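Local coordinates for protein trans-4-hydroxy-L-proline dehydratase (Clostridioides difficile 70-100-2010, PDB 6VXC) that catalyses the radical-based dehydration of trans-4-hydroxy-L-proline to (S)-1-pyrroline-5-carboxylate as a glycyl radical enzyme in anaerobic hydroxyproline breakdown, at residues L50-E53 with A54-Y58; T110-D113 with L114-H118; I531-I534 with C535-M539. All coordinates share one frame; numbering follows the deposited sequence.

Contact 1: residues L50-E53 with A54-Y58; sequences LMTE and AYKKY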
loop_
_atom_site.group_PDB
_atom_site.type_symbol
_atom_site.label_atom_id
_atom_site.label_comp_id
_atom_site.label_asym_id
_atom_site.label_seq_id
_atom_site.Cartn_x
_atom_site.Cartn_y
_atom_site.Cartn_z
ATOM N N LEU A 50 -24.529 10.997 6.362
ATOM C CA LEU A 50 -24.510 12.251 5.619
ATOM C C LEU A 50 -24.487 12.017 4.115
ATOM O O LEU A 50 -25.099 12.779 3.361
ATOM C CB LEU A 50 -23.322 13.113 6.063
ATOM C CG LEU A 50 -23.444 13.623 7.508
ATOM C CD1 LEU A 50 -22.206 14.400 7.970
ATOM C CD2 LEU A 50 -24.708 14.460 7.688
ATOM N N MET A 51 -23.780 10.990 3.652
ATOM C CA MET A 51 -23.813 10.678 2.228
ATOM C C MET A 51 -25.202 10.211 1.801
ATOM O O MET A 51 -25.652 10.527 0.698
ATOM C CB MET A 51 -22.767 9.611 1.881
ATOM C CG MET A 51 -21.325 10.035 2.163
ATOM S SD MET A 51 -20.700 11.388 1.141
ATOM C CE MET A 51 -20.461 10.556 -0.422
ATOM N N THR A 52 -25.891 9.453 2.651
ATOM C CA THR A 52 -27.249 9.051 2.312
ATOM C C THR A 52 -28.142 10.272 2.129
ATOM O O THR A 52 -28.874 10.372 1.141
ATOM C CB THR A 52 -27.825 8.119 3.379
ATOM O OG1 THR A 52 -26.957 7.001 3.574
ATOM C CG2 THR A 52 -29.204 7.611 2.934
ATOM N N GLU A 53 -28.058 11.235 3.053
ATOM C CA GLU A 53 -28.830 12.473 2.921
ATOM C C GLU A 53 -28.551 13.182 1.602
ATOM O O GLU A 53 -29.466 13.734 0.978
ATOM C CB GLU A 53 -28.525 13.418 4.082
ATOM C CG GLU A 53 -29.029 12.969 5.433
ATOM C CD GLU A 53 -28.715 13.985 6.527
ATOM O OE1 GLU A 53 -28.175 15.062 6.206
ATOM O OE2 GLU A 53 -29.003 13.703 7.707
ATOM N N ALA A 54 -27.284 13.246 1.197
ATOM C CA ALA A 54 -26.943 13.968 -0.021
ATOM C C ALA A 54 -27.501 13.272 -1.256
ATOM O O ALA A 54 -28.009 13.934 -2.163
ATOM C CB ALA A 54 -25.429 14.142 -0.131
ATOM N N TYR A 55 -27.400 11.940 -1.323
ATOM C CA TYR A 55 -27.918 11.227 -2.490
ATOM C C TYR A 55 -29.431 11.366 -2.598
ATOM O O TYR A 55 -29.963 11.609 -3.691
ATOM C CB TYR A 55 -27.525 9.754 -2.432
ATOM C CG TYR A 55 -26.208 9.430 -3.098
ATOM C CD1 TYR A 55 -25.052 10.130 -2.777
ATOM C CD2 TYR A 55 -26.125 8.433 -4.060
ATOM C CE1 TYR A 55 -23.838 9.830 -3.393
ATOM C CE2 TYR A 55 -24.929 8.122 -4.673
ATOM C CZ TYR A 55 -23.782 8.828 -4.339
ATOM O OH TYR A 55 -22.587 8.514 -4.952
ATOM N N LYS A 56 -30.138 11.203 -1.477
ATOM C CA LYS A 56 -31.581 11.390 -1.483
ATOM C C LYS A 56 -31.956 12.786 -1.950
ATOM O O LYS A 56 -33.016 12.979 -2.548
ATOM C CB LYS A 56 -32.146 11.125 -0.086
ATOM C CG LYS A 56 -32.180 9.653 0.298
ATOM C CD LYS A 56 -32.625 9.472 1.747
ATOM C CE LYS A 56 -32.776 8.007 2.102
ATOM N NZ LYS A 56 -33.121 7.853 3.540
ATOM N N LYS A 57 -31.095 13.763 -1.704
ATOM C CA LYS A 57 -31.343 15.119 -2.166
ATOM C C LYS A 57 -31.018 15.283 -3.652
ATOM O O LYS A 57 -31.787 15.905 -4.391
ATOM C CB LYS A 57 -30.525 16.086 -1.310
ATOM C CG LYS A 57 -30.913 17.545 -1.386
ATOM C CD LYS A 57 -30.403 18.277 -0.133
ATOM C CE LYS A 57 -30.276 19.774 -0.352
ATOM N NZ LYS A 57 -29.341 20.388 0.633
ATOM N N TYR A 58 -29.898 14.727 -4.118
ATOM C CA TYR A 58 -29.353 15.106 -5.416
ATOM C C TYR A 58 -29.333 14.009 -6.475
ATOM O O TYR A 58 -29.234 14.338 -7.662
ATOM C CB TYR A 58 -27.925 15.649 -5.255
ATOM C CG TYR A 58 -27.857 16.976 -4.537
ATOM C CD1 TYR A 58 -28.442 18.118 -5.084
ATOM C CD2 TYR A 58 -27.215 17.087 -3.313
ATOM C CE1 TYR A 58 -28.381 19.333 -4.431
ATOM C CE2 TYR A 58 -27.145 18.287 -2.658
ATOM C CZ TYR A 58 -27.735 19.410 -3.218
ATOM O OH TYR A 58 -27.667 20.604 -2.557
#
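Thr52 and Lys56, one helical turn apart, run alongside each other in the same direction, with methyl CG2 of Thr52 3.7 Å from CE of Lys56. OG1 of Thr52 stands beside the backbone N (chi1 -55°), which leaves CG2 anti to that N and turned to the lysine chain. The lysine runs fully extended past it, its CG 3.5 Å from Thr52 O. The same carbonyl takes the backbone N-H of Lys56 at 3.0 Å between Lys56 N and Thr52 O, in a nearly straight bond of 175° at the hydrogen. One residue earlier, the Tyr55 ring lies oblique to Met51 O, the acceptor for Tyr55 N, its CD1 3.5 Å from that oxygen. Thr52 OG1 is hydrogen-bonded to Ala48 O one turn back in its own helix and to Trp143 NE1; Tyr55 OH is hydrogen-bonded to Arg68, and Glu53 OE1 to His74. Met51, Ala54 and Tyr55 press on Ser71 of helix 64-78, whereas Thr52, Tyr55 and Lys56 touch Phe142 of helix 129-143. The bonds from Ala54 N to Leu50 O and from Lys57 N to Glu53 O complete the i to i+4 pattern of an amphipathic alpha-helix, 46-58, packed by its C-terminal turns against helices 64-78 and 129-143.

Contact 2: residues T110-D113 with L114-H118; sequences TMED and LEVMH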
loop_
_atom_site.group_PDB
_atom_site.type_symbol
_atom_site.label_atom_id
_atom_site.label_comp_id
_atom_site.label_asym_id
_atom_site.label_seq_id
_atom_site.Cartn_x
_atom_site.Cartn_y
_atom_site.Cartn_z
ATOM N N THR A 110 -23.120 -6.205 5.170
ATOM C CA THR A 110 -24.242 -6.937 5.734
ATOM C C THR A 110 -24.186 -6.868 7.258
ATOM O O THR A 110 -23.148 -6.564 7.858
ATOM C CB THR A 110 -24.229 -8.404 5.300
ATOM O OG1 THR A 110 -23.100 -9.057 5.889
ATOM C CG2 THR A 110 -24.145 -8.531 3.793
ATOM N N MET A 111 -25.320 -7.173 7.894
ATOM C CA MET A 111 -25.318 -7.237 9.349
ATOM C C MET A 111 -24.378 -8.328 9.843
ATOM O O MET A 111 -23.790 -8.198 10.922
ATOM C CB MET A 111 -26.741 -7.435 9.874
ATOM C CG MET A 111 -27.706 -6.310 9.473
ATOM S SD MET A 111 -27.178 -4.633 9.902
ATOM C CE MET A 111 -27.033 -4.768 11.683
ATOM N N GLU A 112 -24.209 -9.404 9.067
ATOM C CA GLU A 112 -23.224 -10.408 9.448
ATOM C C GLU A 112 -21.809 -9.844 9.372
ATOM O O GLU A 112 -20.973 -10.157 10.222
ATOM C CB GLU A 112 -23.338 -11.660 8.578
ATOM C CG GLU A 112 -22.391 -12.759 9.063
ATOM C CD GLU A 112 -22.317 -13.973 8.152
ATOM O OE1 GLU A 112 -22.955 -13.966 7.076
ATOM O OE2 GLU A 112 -21.629 -14.949 8.531
ATOM N N ASP A 113 -21.514 -9.035 8.349
ATOM C CA ASP A 113 -20.218 -8.370 8.276
ATOM C C ASP A 113 -19.923 -7.615 9.562
ATOM O O ASP A 113 -18.818 -7.697 10.109
ATOM C CB ASP A 113 -20.165 -7.404 7.090
ATOM C CG ASP A 113 -20.024 -8.100 5.754
ATOM O OD1 ASP A 113 -19.462 -9.205 5.690
ATOM O OD2 ASP A 113 -20.457 -7.511 4.746
ATOM N N LEU A 114 -20.897 -6.840 10.038
ATOM C CA LEU A 114 -20.695 -6.071 11.256
ATOM C C LEU A 114 -20.431 -6.988 12.432
ATOM O O LEU A 114 -19.550 -6.718 13.253
ATOM C CB LEU A 114 -21.910 -5.192 11.532
ATOM C CG LEU A 114 -22.206 -4.170 10.441
ATOM C CD1 LEU A 114 -23.292 -3.201 10.890
ATOM C CD2 LEU A 114 -20.940 -3.438 10.034
ATOM N N GLU A 115 -21.174 -8.094 12.515
ATOM C CA GLU A 115 -20.955 -9.068 13.576
ATOM C C GLU A 115 -19.547 -9.655 13.509
ATOM O O GLU A 115 -18.899 -9.865 14.539
ATOM C CB GLU A 115 -22.012 -10.177 13.481
ATOM C CG GLU A 115 -22.060 -11.143 14.661
ATOM C CD GLU A 115 -22.768 -10.578 15.878
ATOM O OE1 GLU A 115 -23.122 -9.376 15.867
ATOM O OE2 GLU A 115 -22.967 -11.341 16.851
ATOM N N VAL A 116 -19.091 -9.994 12.309
ATOM C CA VAL A 116 -17.784 -10.617 12.168
ATOM C C VAL A 116 -16.673 -9.652 12.584
ATOM O O VAL A 116 -15.754 -10.024 13.319
ATOM C CB VAL A 116 -17.594 -11.124 10.731
ATOM C CG1 VAL A 116 -16.139 -11.502 10.500
ATOM C CG2 VAL A 116 -18.510 -12.319 10.487
ATOM N N MET A 117 -16.734 -8.402 12.118
ATOM C CA MET A 117 -15.651 -7.473 12.430
ATOM C C MET A 117 -15.641 -7.099 13.906
ATOM O O MET A 117 -14.575 -6.882 14.485
ATOM C CB MET A 117 -15.738 -6.235 11.537
ATOM C CG MET A 117 -16.912 -5.327 11.787
ATOM S SD MET A 117 -16.903 -3.864 10.713
ATOM C CE MET A 117 -17.073 -4.603 9.091
ATOM N N HIS A 118 -16.802 -7.078 14.545
ATOM C CA HIS A 118 -16.838 -6.784 15.970
ATOM C C HIS A 118 -16.244 -7.931 16.775
ATOM O O HIS A 118 -15.555 -7.705 17.773
ATOM C CB HIS A 118 -18.274 -6.507 16.409
ATOM C CG HIS A 118 -18.407 -6.127 17.848
ATOM N ND1 HIS A 118 -18.438 -4.819 18.274
ATOM C CD2 HIS A 118 -18.499 -6.888 18.966
ATOM C CE1 HIS A 118 -18.558 -4.789 19.589
ATOM N NE2 HIS A 118 -18.596 -6.032 20.033
#
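Thr110 and Asp113 set the N-terminal cap of helix 111-119, and the side chains of its first two turns then meet along the helix in short-range contacts, in a partly buried part of the fold beside helix 129-143. The cap is reciprocal. Asp113 N donates to Thr110 OG1 at 2.9 Å, and Thr110 N donates to Asp113 OD2 at 3.0 Å, the donor standing above the carboxylate plane by 37°. With CG beside its own backbone N (chi1 -75°), Asp113 turns its carboxylate back toward the start of the helix, where the helix dipole would probably favour a negative charge. From here the main chain takes over: Leu114 N bonds to Thr110 O, Glu115 N to Met111 O, Val116 N to Glu112 O at 2.8 Å, and Met117 N to Asp113 O.

Side chains meet at spacings of three and four residues. Met111, bent at both chi2 and chi3, brings methyl CE to 4.1 Å from CD1 of Leu114, three residues on, the two chains crossing at a slant; Met111 also rests on Lys136 and Ile140, and Leu114 on His135, all of helix 129-143. Four residues apart, Val116 CG2 lies 3.3 Å from Glu112 O and 4.2 Å from Glu112 CG. Met117 curls back so that CE lies 3.7 Å from Asp113 O, and it reaches His109 and Pro345 in loops. Glu115 OE1 forms a salt bridge to Arg132, a polar tie to helix 129-143. The two reciprocal bonds between Thr110, at the N-cap, and Asp113 make the capping box that opens helix 111-119.

Contact 3: residues I531-I534 with C535-M539; sequences IENI and CAKHM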
loop_
_atom_site.group_PDB
_atom_site.type_symbol
_atom_site.label_atom_id
_atom_site.label_comp_id
_atom_site.label_asym_id
_atom_site.label_seq_id
_atom_site.Cartn_x
_atom_site.Cartn_y
_atom_site.Cartn_z
ATOM N N ILE A 531 -13.999 -3.399 -14.311
ATOM C CA ILE A 531 -13.896 -2.687 -13.037
ATOM C C ILE A 531 -13.383 -1.270 -13.240
ATOM O O ILE A 531 -13.829 -0.331 -12.568
ATOM C CB ILE A 531 -13.023 -3.491 -12.049
ATOM C CG1 ILE A 531 -13.773 -4.757 -11.635
ATOM C CG2 ILE A 531 -12.630 -2.657 -10.826
ATOM C CD1 ILE A 531 -12.906 -5.783 -10.991
ATOM N N GLU A 532 -12.440 -1.090 -14.164
ATOM C CA GLU A 532 -11.943 0.243 -14.452
ATOM C C GLU A 532 -13.072 1.158 -14.930
ATOM O O GLU A 532 -13.149 2.322 -14.524
ATOM C CB GLU A 532 -10.833 0.166 -15.499
ATOM C CG GLU A 532 -10.081 1.461 -15.667
ATOM C CD GLU A 532 -8.919 1.382 -16.635
ATOM O OE1 GLU A 532 -8.557 0.263 -17.080
ATOM O OE2 GLU A 532 -8.374 2.462 -16.939
ATOM N N ASN A 533 -13.963 0.642 -15.785
ATOM C CA ASN A 533 -15.124 1.420 -16.217
ATOM C C ASN A 533 -16.023 1.786 -15.050
ATOM O O ASN A 533 -16.477 2.924 -14.933
ATOM C CB ASN A 533 -15.919 0.636 -17.251
ATOM C CG ASN A 533 -15.339 0.753 -18.611
ATOM O OD1 ASN A 533 -15.603 1.722 -19.306
ATOM N ND2 ASN A 533 -14.548 -0.223 -19.013
ATOM N N ILE A 534 -16.315 0.810 -14.196
ATOM C CA ILE A 534 -17.219 1.033 -13.076
ATOM C C ILE A 534 -16.669 2.112 -12.150
ATOM O O ILE A 534 -17.390 3.033 -11.754
ATOM C CB ILE A 534 -17.470 -0.292 -12.331
ATOM C CG1 ILE A 534 -18.333 -1.229 -13.185
ATOM C CG2 ILE A 534 -18.075 -0.040 -10.965
ATOM C CD1 ILE A 534 -18.511 -2.641 -12.603
ATOM N N CYS A 535 -15.374 2.043 -11.828
ATOM C CA CYS A 535 -14.789 3.055 -10.948
ATOM C C CYS A 535 -14.806 4.437 -11.588
ATOM O O CYS A 535 -15.115 5.424 -10.922
ATOM C CB CYS A 535 -13.362 2.665 -10.560
ATOM S SG CYS A 535 -13.325 1.165 -9.544
ATOM N N ALA A 536 -14.509 4.518 -12.884
ATOM C CA ALA A 536 -14.497 5.802 -13.575
ATOM C C ALA A 536 -15.876 6.453 -13.584
ATOM O O ALA A 536 -15.997 7.671 -13.399
ATOM C CB ALA A 536 -13.989 5.604 -15.000
ATOM N N LYS A 537 -16.930 5.654 -13.777
ATOM C CA LYS A 537 -18.279 6.206 -13.886
ATOM C C LYS A 537 -18.905 6.447 -12.519
ATOM O O LYS A 537 -19.619 7.434 -12.339
ATOM C CB LYS A 537 -19.185 5.271 -14.704
ATOM C CG LYS A 537 -18.796 5.120 -16.170
ATOM C CD LYS A 537 -19.606 4.006 -16.867
ATOM C CE LYS A 537 -19.335 3.955 -18.375
ATOM N NZ LYS A 537 -19.829 5.177 -19.090
ATOM N N HIS A 538 -18.670 5.561 -11.551
ATOM C CA HIS A 538 -19.376 5.623 -10.282
ATOM C C HIS A 538 -18.499 6.024 -9.102
ATOM O O HIS A 538 -19.033 6.283 -8.025
ATOM C CB HIS A 538 -20.036 4.264 -9.985
ATOM C CG HIS A 538 -20.916 3.781 -11.099
ATOM N ND1 HIS A 538 -22.183 4.274 -11.314
ATOM C CD2 HIS A 538 -20.699 2.869 -12.075
ATOM C CE1 HIS A 538 -22.711 3.683 -12.371
ATOM N NE2 HIS A 538 -21.831 2.825 -12.852
ATOM N N MET A 539 -17.184 6.079 -9.265
ATOM C CA MET A 539 -16.310 6.573 -8.202
ATOM C C MET A 539 -15.463 7.756 -8.649
ATOM O O MET A 539 -14.267 7.792 -8.338
ATOM C CB MET A 539 -15.356 5.482 -7.719
ATOM C CG MET A 539 -15.960 4.310 -7.004
ATOM S SD MET A 539 -14.587 3.221 -6.543
ATOM C CE MET A 539 -15.387 1.624 -6.549
#
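Ile531 CG2 makes an apolar contact with Cys535 SG at 4.1 Å. Ile534 CG2 lies 4.1 Å from His538 CD2, a van der Waals contact in which the two side chains slant across each other. In both isoleucines CG2 is anti to the backbone N, which carries this methyl toward the next turn. Ile531 and Ile534 also lie against Ile152 of helix 148-155, while His538 touches Lys151 there. The imidazole of His538 meets Ile534 O at its edge, near the ring plane, with CD2 3.3 Å from that oxygen; Lys537 CB lies over one face of the ring, toward its rim. All this belongs to the last turns of the long helix 506-538, which ends at His538, Met539 being the first residue to leave helical angles. Backbone bonds bind the turns together: Cys535 N to Ile531 O at 2.9 Å, Ala536 N to Glu532 O, Lys537 N to Asn533 O, and His538 N to Ile534 O at 2.8 Å. Among the polar side chains, OE1 and OE2 of buried Glu532 accept hydrogen bonds from Val653 N and Cys654 N, and Asn533 ND2 is hydrogen-bonded to Ala529 O, one turn back. The backbone O of Met539 accepts a hydrogen bond from Gln559 NE2.

Following the chain from the N terminus, contact 1 lies toward the end of helix 46-58, contact 2 opens helix 111-119, and contact 3 ends the much later helix 506-538. Each joins adjoining residues, so none closes a loop; they come in series, without nesting or crossing. Contacts 1 and 2 share a neighbour, helix 129-143, although their centres are 24 Å apart and their nearest atoms about 13 Å. Contact 1 also leans on helix 64-78. Contact 3 instead packs on helix 148-155 and is hydrogen-bonded through Glu532 to Val653 and Cys654; its nearest atoms come within about 5 Å of contact 1, without touching.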